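Long-range contacts in SAM-dependent O-methyltransferase (Leptospira interrogans, PDB 2HNK), which probably transfers a methyl group from S-adenosylmethionine to an oxygen of its acceptor, and is seen here holding the demethylated cofactor S-adenosylhomocysteine: residues Thr69-Ser74 / Thr98-Lys103; Asp25-Leu30 / Ser75-Ser80; Ala61-Glu66 / Asp85-Cys90. One frame throughout, in Å; residues are numbered along the deposited sequence.

Contact 1 of 3, residues Thr69-Ser74 / Thr98-Lys103. With SAH (S-adenosyl-L-homocysteine), chain O.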
loop_
_atom_site.group_PDB
_atom_site.type_symbol
_atom_site.label_atom_id
_atom_site.label_comp_id
_atom_site.label_asym_id
_atom_site.label_seq_id
_atom_site.Cartn_x
_atom_site.Cartn_y
_atom_site.Cartn_z
ATOM N N THR C 69 7.397 10.657 -16.320
ATOM C CA THR C 69 7.597 11.677 -15.296
ATOM C C THR C 69 6.702 12.902 -15.431
ATOM O O THR C 69 6.264 13.453 -14.417
ATOM C CB THR C 69 9.090 12.076 -15.237
ATOM O OG1 THR C 69 9.818 10.953 -14.743
ATOM C CG2 THR C 69 9.335 13.273 -14.319
ATOM N N PHE C 70 6.453 13.338 -16.671
ATOM C CA PHE C 70 5.578 14.491 -16.939
ATOM C C PHE C 70 6.087 15.707 -16.158
ATOM O O PHE C 70 7.303 15.936 -16.121
ATOM C CB PHE C 70 4.116 14.125 -16.626
ATOM C CG PHE C 70 3.093 15.123 -17.120
ATOM C CD1 PHE C 70 3.245 15.771 -18.348
ATOM C CD2 PHE C 70 1.956 15.384 -16.366
ATOM C CE1 PHE C 70 2.287 16.683 -18.801
ATOM C CE2 PHE C 70 0.997 16.294 -16.811
ATOM C CZ PHE C 70 1.162 16.945 -18.028
ATOM N N THR C 71 5.192 16.465 -15.517
ATOM C CA THR C 71 5.594 17.688 -14.805
ATOM C C THR C 71 6.158 17.425 -13.396
ATOM O O THR C 71 6.501 18.365 -12.668
ATOM C CB THR C 71 4.459 18.730 -14.747
ATOM O OG1 THR C 71 3.271 18.118 -14.228
ATOM C CG2 THR C 71 4.177 19.300 -16.136
ATOM N N GLY C 72 6.220 16.150 -13.015
ATOM C CA GLY C 72 7.044 15.708 -11.901
ATOM C C GLY C 72 6.454 15.441 -10.526
ATOM O O GLY C 72 7.219 15.204 -9.586
ATOM N N TYR C 73 5.125 15.440 -10.390
ATOM C CA TYR C 73 4.517 15.322 -9.054
ATOM C C TYR C 73 4.925 14.051 -8.316
ATOM O O TYR C 73 5.321 14.111 -7.150
ATOM C CB TYR C 73 2.978 15.465 -9.072
ATOM C CG TYR C 73 2.385 15.682 -7.680
ATOM C CD1 TYR C 73 2.038 14.602 -6.865
ATOM C CD2 TYR C 73 2.195 16.968 -7.171
ATOM C CE1 TYR C 73 1.510 14.798 -5.588
ATOM C CE2 TYR C 73 1.663 17.173 -5.893
ATOM C CZ TYR C 73 1.326 16.082 -5.111
ATOM O OH TYR C 73 0.808 16.278 -3.850
ATOM N N SER C 74 4.829 12.913 -8.992
ATOM C CA SER C 74 5.110 11.636 -8.358
ATOM C C SER C 74 6.583 11.508 -7.992
ATOM O O SER C 74 6.913 11.005 -6.914
ATOM C CB SER C 74 4.646 10.458 -9.234
ATOM O OG SER C 74 5.305 10.420 -10.486
ATOM N N THR C 98 9.645 17.831 -18.364
ATOM C CA THR C 98 10.635 17.566 -17.335
ATOM C C THR C 98 11.395 18.835 -16.940
ATOM O O THR C 98 12.005 18.884 -15.866
ATOM C CB THR C 98 11.579 16.387 -17.690
ATOM O OG1 THR C 98 12.318 16.687 -18.880
ATOM C CG2 THR C 98 10.767 15.104 -17.898
ATOM N N ASN C 99 11.322 19.867 -17.786
ATOM C CA ASN C 99 11.774 21.202 -17.399
ATOM C C ASN C 99 10.914 21.808 -16.286
ATOM O O ASN C 99 11.438 22.521 -15.414
ATOM C CB ASN C 99 11.861 22.148 -18.604
ATOM C CG ASN C 99 13.106 21.915 -19.441
ATOM O OD1 ASN C 99 14.065 21.306 -18.979
ATOM N ND2 ASN C 99 13.093 22.396 -20.682
ATOM N N VAL C 100 9.608 21.528 -16.319
ATOM C CA VAL C 100 8.710 21.896 -15.217
ATOM C C VAL C 100 9.036 21.054 -13.978
ATOM O O VAL C 100 9.154 21.591 -12.879
ATOM C CB VAL C 100 7.208 21.736 -15.578
ATOM C CG1 VAL C 100 6.303 22.231 -14.413
ATOM C CG2 VAL C 100 6.878 22.467 -16.873
ATOM N N ALA C 101 9.203 19.743 -14.166
ATOM C CA ALA C 101 9.597 18.846 -13.076
ATOM C C ALA C 101 10.833 19.363 -12.335
ATOM O O ALA C 101 10.788 19.543 -11.122
ATOM C CB ALA C 101 9.826 17.435 -13.591
ATOM N N ARG C 102 11.919 19.625 -13.070
ATOM C CA ARG C 102 13.167 20.100 -12.459
ATOM C C ARG C 102 13.013 21.430 -11.732
ATOM O O ARG C 102 13.628 21.652 -10.688
ATOM C CB ARG C 102 14.306 20.179 -13.480
ATOM C CG ARG C 102 15.634 20.523 -12.822
ATOM C CD ARG C 102 16.796 20.469 -13.788
ATOM N NE ARG C 102 17.096 19.115 -14.256
ATOM C CZ ARG C 102 17.679 18.167 -13.529
ATOM N NH1 ARG C 102 18.003 18.391 -12.257
ATOM N NH2 ARG C 102 17.928 16.982 -14.074
ATOM N N LYS C 103 12.185 22.312 -12.279
ATOM C CA LYS C 103 11.820 23.537 -11.585
ATOM C C LYS C 103 11.381 23.219 -10.146
ATOM O O LYS C 103 11.825 23.861 -9.198
ATOM C CB LYS C 103 10.711 24.261 -12.346
ATOM C CG LYS C 103 10.175 25.494 -11.644
ATOM C CD LYS C 103 8.887 25.945 -12.279
ATOM C CE LYS C 103 8.264 27.052 -11.474
ATOM N NZ LYS C 103 7.096 27.642 -12.187
HETATM N N SAH O . 4.174 10.456 -13.220
HETATM C CA SAH O . 3.581 11.710 -13.780
HETATM C CB SAH O . 2.545 11.367 -14.851
HETATM C CG SAH O . 3.124 10.662 -16.080
HETATM S SD SAH O . 2.202 11.139 -17.557
HETATM C C SAH O . 2.993 12.650 -12.714
HETATM O O SAH O . 2.579 13.774 -13.014
HETATM O OXT SAH O . 2.920 12.318 -11.532
HETATM C "C5'" SAH O . 3.201 10.140 -18.691
HETATM C "C4'" SAH O . 4.530 10.760 -19.113
HETATM O "O4'" SAH O . 5.295 9.772 -19.773
HETATM C "C3'" SAH O . 4.368 11.916 -20.085
HETATM O "O3'" SAH O . 5.073 13.026 -19.581
HETATM C "C2'" SAH O . 5.004 11.469 -21.386
HETATM O "O2'" SAH O . 5.779 12.509 -21.946
HETATM C "C1'" SAH O . 5.881 10.301 -20.947
HETATM N N9 SAH O . 6.056 9.259 -21.984
HETATM C C8 SAH O . 5.204 8.907 -23.007
HETATM N N7 SAH O . 5.776 7.908 -23.726
HETATM C C5 SAH O . 6.978 7.612 -23.175
HETATM C C6 SAH O . 7.974 6.689 -23.495
HETATM N N6 SAH O . 7.839 5.870 -24.531
HETATM N N1 SAH O . 9.124 6.630 -22.729
HETATM C C2 SAH O . 9.289 7.473 -21.644
HETATM N N3 SAH O . 8.299 8.386 -21.330
HETATM C C4 SAH O . 7.167 8.458 -22.083
#

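Contact 2 of 3, residues Asp25-Leu30 / Ser75-Ser80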
loop_
_atom_site.group_PDB
_atom_site.type_symbol
_atom_site.label_atom_id
_atom_site.label_comp_id
_atom_site.label_asym_id
_atom_site.label_seq_id
_atom_site.Cartn_x
_atom_site.Cartn_y
_atom_site.Cartn_z
ATOM N N ASP C 25 3.400 23.617 0.057
ATOM C CA ASP C 25 2.899 24.657 -0.836
ATOM C C ASP C 25 3.485 24.560 -2.234
ATOM O O ASP C 25 2.810 24.887 -3.207
ATOM C CB ASP C 25 3.185 26.044 -0.256
ATOM C CG ASP C 25 2.496 26.280 1.082
ATOM O OD1 ASP C 25 1.564 25.527 1.435
ATOM O OD2 ASP C 25 2.885 27.239 1.786
ATOM N N SER C 26 4.736 24.118 -2.327
ATOM C CA SER C 26 5.390 23.912 -3.616
ATOM C C SER C 26 4.721 22.802 -4.425
ATOM O O SER C 26 4.578 22.933 -5.635
ATOM C CB SER C 26 6.877 23.611 -3.433
ATOM O OG SER C 26 7.507 23.391 -4.680
ATOM N N PHE C 27 4.317 21.718 -3.756
ATOM C CA PHE C 27 3.599 20.606 -4.403
ATOM C C PHE C 27 2.245 21.071 -4.948
ATOM O O PHE C 27 1.875 20.746 -6.078
ATOM C CB PHE C 27 3.365 19.461 -3.415
ATOM C CG PHE C 27 4.587 18.631 -3.100
ATOM C CD1 PHE C 27 5.833 19.220 -2.856
ATOM C CD2 PHE C 27 4.472 17.246 -2.984
ATOM C CE1 PHE C 27 6.945 18.441 -2.538
ATOM C CE2 PHE C 27 5.580 16.456 -2.658
ATOM C CZ PHE C 27 6.818 17.054 -2.437
ATOM N N LEU C 28 1.508 21.818 -4.128
ATOM C CA LEU C 28 0.230 22.410 -4.530
ATOM C C LEU C 28 0.420 23.330 -5.728
ATOM O O LEU C 28 -0.355 23.285 -6.686
ATOM C CB LEU C 28 -0.386 23.195 -3.364
ATOM C CG LEU C 28 -1.627 24.052 -3.629
ATOM C CD1 LEU C 28 -2.785 23.212 -4.133
ATOM C CD2 LEU C 28 -2.025 24.829 -2.371
ATOM N N LYS C 29 1.466 24.154 -5.653
ATOM C CA LYS C 29 1.883 25.052 -6.731
ATOM C C LYS C 29 2.019 24.288 -8.053
ATOM O O LYS C 29 1.480 24.718 -9.076
ATOM C CB LYS C 29 3.200 25.734 -6.333
ATOM C CG LYS C 29 3.709 26.856 -7.219
ATOM C CD LYS C 29 5.007 27.408 -6.614
ATOM C CE LYS C 29 5.578 28.567 -7.398
ATOM N NZ LYS C 29 6.368 28.113 -8.566
ATOM N N LEU C 30 2.725 23.155 -8.014
ATOM C CA LEU C 30 2.902 22.297 -9.189
ATOM C C LEU C 30 1.576 21.793 -9.774
ATOM O O LEU C 30 1.402 21.783 -10.991
ATOM C CB LEU C 30 3.850 21.121 -8.891
ATOM C CG LEU C 30 3.985 19.993 -9.936
ATOM C CD1 LEU C 30 4.363 20.501 -11.349
ATOM C CD2 LEU C 30 4.958 18.926 -9.485
ATOM N N SER C 75 7.464 11.991 -8.872
ATOM C CA SER C 75 8.918 11.967 -8.623
ATOM C C SER C 75 9.264 12.797 -7.387
ATOM O O SER C 75 10.152 12.440 -6.626
ATOM C CB SER C 75 9.711 12.446 -9.853
ATOM O OG SER C 75 9.434 13.802 -10.154
ATOM N N LEU C 76 8.537 13.896 -7.205
ATOM C CA LEU C 76 8.642 14.751 -6.018
ATOM C C LEU C 76 8.273 13.971 -4.756
ATOM O O LEU C 76 8.933 14.104 -3.728
ATOM C CB LEU C 76 7.708 15.944 -6.189
ATOM C CG LEU C 76 8.086 17.400 -5.931
ATOM C CD1 LEU C 76 9.526 17.746 -6.327
ATOM C CD2 LEU C 76 7.070 18.303 -6.652
ATOM N N CYS C 77 7.236 13.133 -4.849
ATOM C CA CYS C 77 6.823 12.284 -3.729
ATOM C C CYS C 77 7.837 11.189 -3.425
ATOM O O CYS C 77 8.183 10.978 -2.270
ATOM C CB CYS C 77 5.445 11.667 -3.982
ATOM S SG CYS C 77 4.178 12.907 -4.167
ATOM N N PHE C 78 8.296 10.489 -4.461
ATOM C CA PHE C 78 9.347 9.492 -4.303
ATOM C C PHE C 78 10.626 10.103 -3.739
ATOM O O PHE C 78 11.200 9.553 -2.805
ATOM C CB PHE C 78 9.668 8.806 -5.633
ATOM C CG PHE C 78 8.595 7.869 -6.115
ATOM C CD1 PHE C 78 7.986 8.070 -7.351
ATOM C CD2 PHE C 78 8.198 6.783 -5.339
ATOM C CE1 PHE C 78 6.990 7.204 -7.813
ATOM C CE2 PHE C 78 7.198 5.916 -5.785
ATOM C CZ PHE C 78 6.597 6.129 -7.035
ATOM N N ALA C 79 11.053 11.238 -4.301
ATOM C CA ALA C 79 12.321 11.870 -3.924
ATOM C C ALA C 79 12.343 12.321 -2.472
ATOM O O ALA C 79 13.351 12.126 -1.791
ATOM C CB ALA C 79 12.683 13.030 -4.871
ATOM N N SER C 80 11.240 12.904 -1.996
ATOM C CA SER C 80 11.150 13.297 -0.590
ATOM C C SER C 80 10.939 12.133 0.377
ATOM O O SER C 80 11.278 12.250 1.551
ATOM C CB SER C 80 10.106 14.393 -0.353
ATOM O OG SER C 80 9.001 14.256 -1.210
#

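Contact 3 of 3, residues Ala61-Glu66 / Asp85-Cys90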
loop_
_atom_site.group_PDB
_atom_site.type_symbol
_atom_site.label_atom_id
_atom_site.label_comp_id
_atom_site.label_asym_id
_atom_site.label_seq_id
_atom_site.Cartn_x
_atom_site.Cartn_y
_atom_site.Cartn_z
ATOM N N ALA C 61 12.982 1.031 0.026
ATOM C CA ALA C 61 13.616 1.325 -1.271
ATOM C C ALA C 61 14.697 2.409 -1.204
ATOM O O ALA C 61 14.525 3.443 -0.543
ATOM C CB ALA C 61 12.554 1.703 -2.318
ATOM N N LYS C 62 15.807 2.161 -1.898
ATOM C CA LYS C 62 16.881 3.151 -2.034
ATOM C C LYS C 62 17.187 3.468 -3.493
ATOM O O LYS C 62 17.812 4.489 -3.788
ATOM C CB LYS C 62 18.157 2.701 -1.312
ATOM C CG LYS C 62 17.976 2.558 0.188
ATOM C CD LYS C 62 19.292 2.597 0.946
ATOM C CE LYS C 62 19.008 2.674 2.446
ATOM N NZ LYS C 62 20.229 2.959 3.247
ATOM N N ARG C 63 16.762 2.591 -4.400
ATOM C CA ARG C 63 16.927 2.838 -5.830
ATOM C C ARG C 63 15.607 2.674 -6.554
ATOM O O ARG C 63 15.082 1.564 -6.660
ATOM C CB ARG C 63 17.989 1.909 -6.440
ATOM C CG ARG C 63 19.422 2.143 -5.933
ATOM C CD ARG C 63 19.901 3.577 -6.201
ATOM N NE ARG C 63 21.272 3.787 -5.736
ATOM C CZ ARG C 63 21.603 4.287 -4.548
ATOM N NH1 ARG C 63 20.669 4.667 -3.680
ATOM N NH2 ARG C 63 22.886 4.425 -4.231
ATOM N N ILE C 64 15.082 3.790 -7.054
ATOM C CA ILE C 64 13.785 3.817 -7.731
ATOM C C ILE C 64 13.943 4.195 -9.208
ATOM O O ILE C 64 14.776 5.029 -9.549
ATOM C CB ILE C 64 12.812 4.820 -7.037
ATOM C CG1 ILE C 64 12.565 4.409 -5.575
ATOM C CG2 ILE C 64 11.496 4.943 -7.822
ATOM C CD1 ILE C 64 11.703 5.373 -4.796
ATOM N N ILE C 65 13.146 3.581 -10.077
ATOM C CA ILE C 65 13.013 4.070 -11.452
ATOM C C ILE C 65 11.563 4.420 -11.753
ATOM O O ILE C 65 10.675 3.585 -11.609
ATOM C CB ILE C 65 13.546 3.080 -12.515
ATOM C CG1 ILE C 65 15.040 2.815 -12.314
ATOM C CG2 ILE C 65 13.281 3.612 -13.937
ATOM C CD1 ILE C 65 15.601 1.746 -13.245
ATOM N N GLU C 66 11.345 5.665 -12.169
ATOM C CA GLU C 66 10.046 6.117 -12.627
ATOM C C GLU C 66 10.025 6.146 -14.153
ATOM O O GLU C 66 10.840 6.827 -14.775
ATOM C CB GLU C 66 9.723 7.498 -12.042
ATOM C CG GLU C 66 8.474 8.147 -12.628
ATOM C CD GLU C 66 8.092 9.413 -11.905
ATOM O OE1 GLU C 66 8.444 10.522 -12.380
ATOM O OE2 GLU C 66 7.463 9.298 -10.839
ATOM N N ASP C 85 20.271 8.880 1.523
ATOM C CA ASP C 85 21.117 8.135 0.583
ATOM C C ASP C 85 20.309 7.377 -0.493
ATOM O O ASP C 85 20.842 6.513 -1.184
ATOM C CB ASP C 85 22.037 7.170 1.343
ATOM C CG ASP C 85 21.272 6.105 2.124
ATOM O OD1 ASP C 85 20.083 6.318 2.441
ATOM O OD2 ASP C 85 21.872 5.047 2.429
ATOM N N GLY C 86 19.027 7.711 -0.624
ATOM C CA GLY C 86 18.155 7.077 -1.602
ATOM C C GLY C 86 18.122 7.901 -2.871
ATOM O O GLY C 86 18.202 9.141 -2.821
ATOM N N LYS C 87 17.998 7.221 -4.011
ATOM C CA LYS C 87 18.029 7.889 -5.313
ATOM C C LYS C 87 16.953 7.388 -6.287
ATOM O O LYS C 87 16.569 6.224 -6.238
ATOM C CB LYS C 87 19.417 7.742 -5.933
ATOM C CG LYS C 87 20.518 8.409 -5.114
ATOM C CD LYS C 87 21.882 7.836 -5.460
ATOM C CE LYS C 87 22.941 8.391 -4.523
ATOM N NZ LYS C 87 24.309 8.152 -5.068
ATOM N N ILE C 88 16.488 8.277 -7.167
ATOM C CA ILE C 88 15.487 7.932 -8.196
ATOM C C ILE C 88 15.943 8.326 -9.610
ATOM O O ILE C 88 16.403 9.446 -9.829
ATOM C CB ILE C 88 14.069 8.537 -7.872
ATOM C CG1 ILE C 88 13.069 8.266 -9.010
ATOM C CG2 ILE C 88 14.149 10.023 -7.545
ATOM C CD1 ILE C 88 11.625 8.658 -8.701
ATOM N N LEU C 89 15.830 7.395 -10.554
ATOM C CA LEU C 89 15.967 7.708 -11.974
ATOM C C LEU C 89 14.597 7.909 -12.628
ATOM O O LEU C 89 13.717 7.053 -12.522
ATOM C CB LEU C 89 16.749 6.611 -12.714
ATOM C CG LEU C 89 16.791 6.661 -14.250
ATOM C CD1 LEU C 89 17.528 7.883 -14.761
ATOM C CD2 LEU C 89 17.426 5.406 -14.828
ATOM N N CYS C 90 14.445 9.045 -13.307
ATOM C CA CYS C 90 13.232 9.391 -14.035
ATOM C C CYS C 90 13.436 9.284 -15.538
ATOM O O CYS C 90 14.397 9.828 -16.079
ATOM C CB CYS C 90 12.815 10.817 -13.695
ATOM S SG CYS C 90 12.302 11.027 -12.005
HETATM O O HOH W 1 19.389 5.023 4.782
HETATM O O HOH W 2 23.640 5.618 -1.553
#

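Contact 1 of 3, residues Thr69-Ser74 / Thr98-Lys103
The segment T69-S74, the turn of the glycine-rich cofactor loop and the first residues of helix 73-81 in a Rossmann-like methyltransferase, packs its back against the side of helix 95-107. T69 to G72 form a type II' turn, closed by a weak hydrogen bond from G72 N to T69 O of 3.0 Å. G72, at the N-cap position of the helix, has a positive phi (100°), at which a CB would jam against the preceding carbonyl O; a CB would also collide with A101 CB, which comes up against the bare G72 CA at 3.7 Å. Beside it T71 O takes a CA-H...O contact from A101 CA at 3.2 Å. T71 has OG1 between the backbone N and carbonyl carbon (chi1 52°), where it is hydrogen-bonded to T34 OG1. T71 CG2 thereby lies alongside V100, 3.9 Å from V100 CB, and also sits 4.1 Å above the plane of the F70 ring, over its centre. A threonine suits this place because it offers a methyl and a hydroxyl in different directions. T69 CG2 completes the apolar seam against A101 CB at 4.3 Å.

The other side of the loop serves S-adenosylhomocysteine. S74 OG accepts from the ligand's N at 3.0 Å, while S74 N donates to OXT at 3.2 Å; the start of the helix probably also helps to stabilise the carboxylate. D92 OD2 accepts hydrogen bonds from the backbone N atoms of T69 and F70. Around the contact, V100 touches E33 of helix 25-35 and the T98 side chain rests on L116 and L118 of strand 114-118.

Contact 2 of 3, residues Asp25-Leu30 / Ser75-Ser80
The segments D25-L30 and S75-S80 run nearly antiparallel, at 160° between their directions, with axes 11.8 Å apart. This wide spacing is bridged by long apolar side chains rather than by backbone contact. Helix 73-81 is the crossover helix of the first beta-alpha-beta unit in the Rossmann-like fold, and helix 25-35, from the N-terminal part of the chain, packs on its outer side.

F27 spans the gap. Its CG stands anti to the carbonyl carbon, beside the backbone N, so the ring extends to the other helix and meets L76 tip to tip. The L76 CG methine lies over one ring face, offset toward the rim, 4.0 Å from the centroid and 24° off the normal: a CH-pi contact in which the branched leucine presents its C-H to the pi cloud. The chi1 of L76, -133°, departs from the staggered positions. L76 CD2 lies over the same ring face and touches L30 CD2 at 3.6 Å, two methyls end to end. C77 SG approaches F27 CE2 obliquely, 4.1 Å away, a sulfur-aromatic contact well suited to a small polarisable side chain.

Helix 95-107 closes the flank, with Y104 against L30 and W105 against L76. At the edge of the phenyl ring, near its plane, comes the hydroxyl of S80, whose OG is 3.8 Å from F27 CZ. A serine can sit beside an aromatic edge because its hydroxyl turns back on its own helix: S80 OG donates to L76 O at 2.5 Å, in the carbonyl plane, and the same oxygen also accepts from S80 N.

Contact 3 of 3, residues Ala61-Glu66 / Asp85-Cys90
Leading out of A61, the first segment becomes one of two neighbouring parallel strands, inclined at 19°, joined through helix 73-81 as a beta-alpha-beta crossover within the Rossmann-like sheet, 87-92 lying between 63-67 and 114-118. K62 sends an extended chain to the syn lone pair of D85 OD2, where NZ forms a salt bridge of 2.8 Å; water 1 links the same NZ to D85 OD1. K62 O opens the sheet pairing, accepting K87 N at 2.7 Å in an almost straight bond (174°), and takes a second donor, R63 NH1, at 2.9 Å.

R63 bends at chi2 to curl over the other strand. NH1 also donates to D85 O, 3.1 Å away in the carbonyl plane, and water 2 joins NH2 to that same oxygen. The guanidinium, gripped in its plane, receives K87 CD 3.6 Å above its centre. The two like charges are close, yet R63 NE is bonded to F141 O and K87 NZ to D140 O.

I64 N donates to K87 O at 3.0 Å, and I64 O accepts L89 N. On the sheet face facing helix 73-81, I64 CG2 meets I88 CD1 at 3.8 Å, the side chains crossing obliquely beside F78. I65 points to the opposite face, alongside L89; beta-branched isoleucines suit extended strands and fill both buried faces. E66 N is the segment's last donor, to L89 O, nearly along the C=O axis, and the pairing continues from E66 to C91. The buried carboxylate of E66 is satisfied by S74 and T69 hydroxyls, and E66 OE1 lies 3.9 Å from C90 SG.

In the fold
All three contacts centre on one beta-alpha-beta unit: contact 3 pairs its strands, contact 2 seats the outer side of its helix, and contact 1 backs the loop leading into that helix. The centres of contacts 1 and 2 are about 9 Å apart, and L30 CD1 reaches T71 O at 3.3 Å. Contact 3 lies about 15 Å from each, centre to centre. It meets contact 2 where F78 CB touches I88 CD1 at 3.6 Å. Its tie to contact 1 is E66 OE2, probably hydrogen-bonded to S74 OG at 2.5 Å; E66 thus probably acts as a second-shell residue that positions the serine holding the ligand's amino nitrogen.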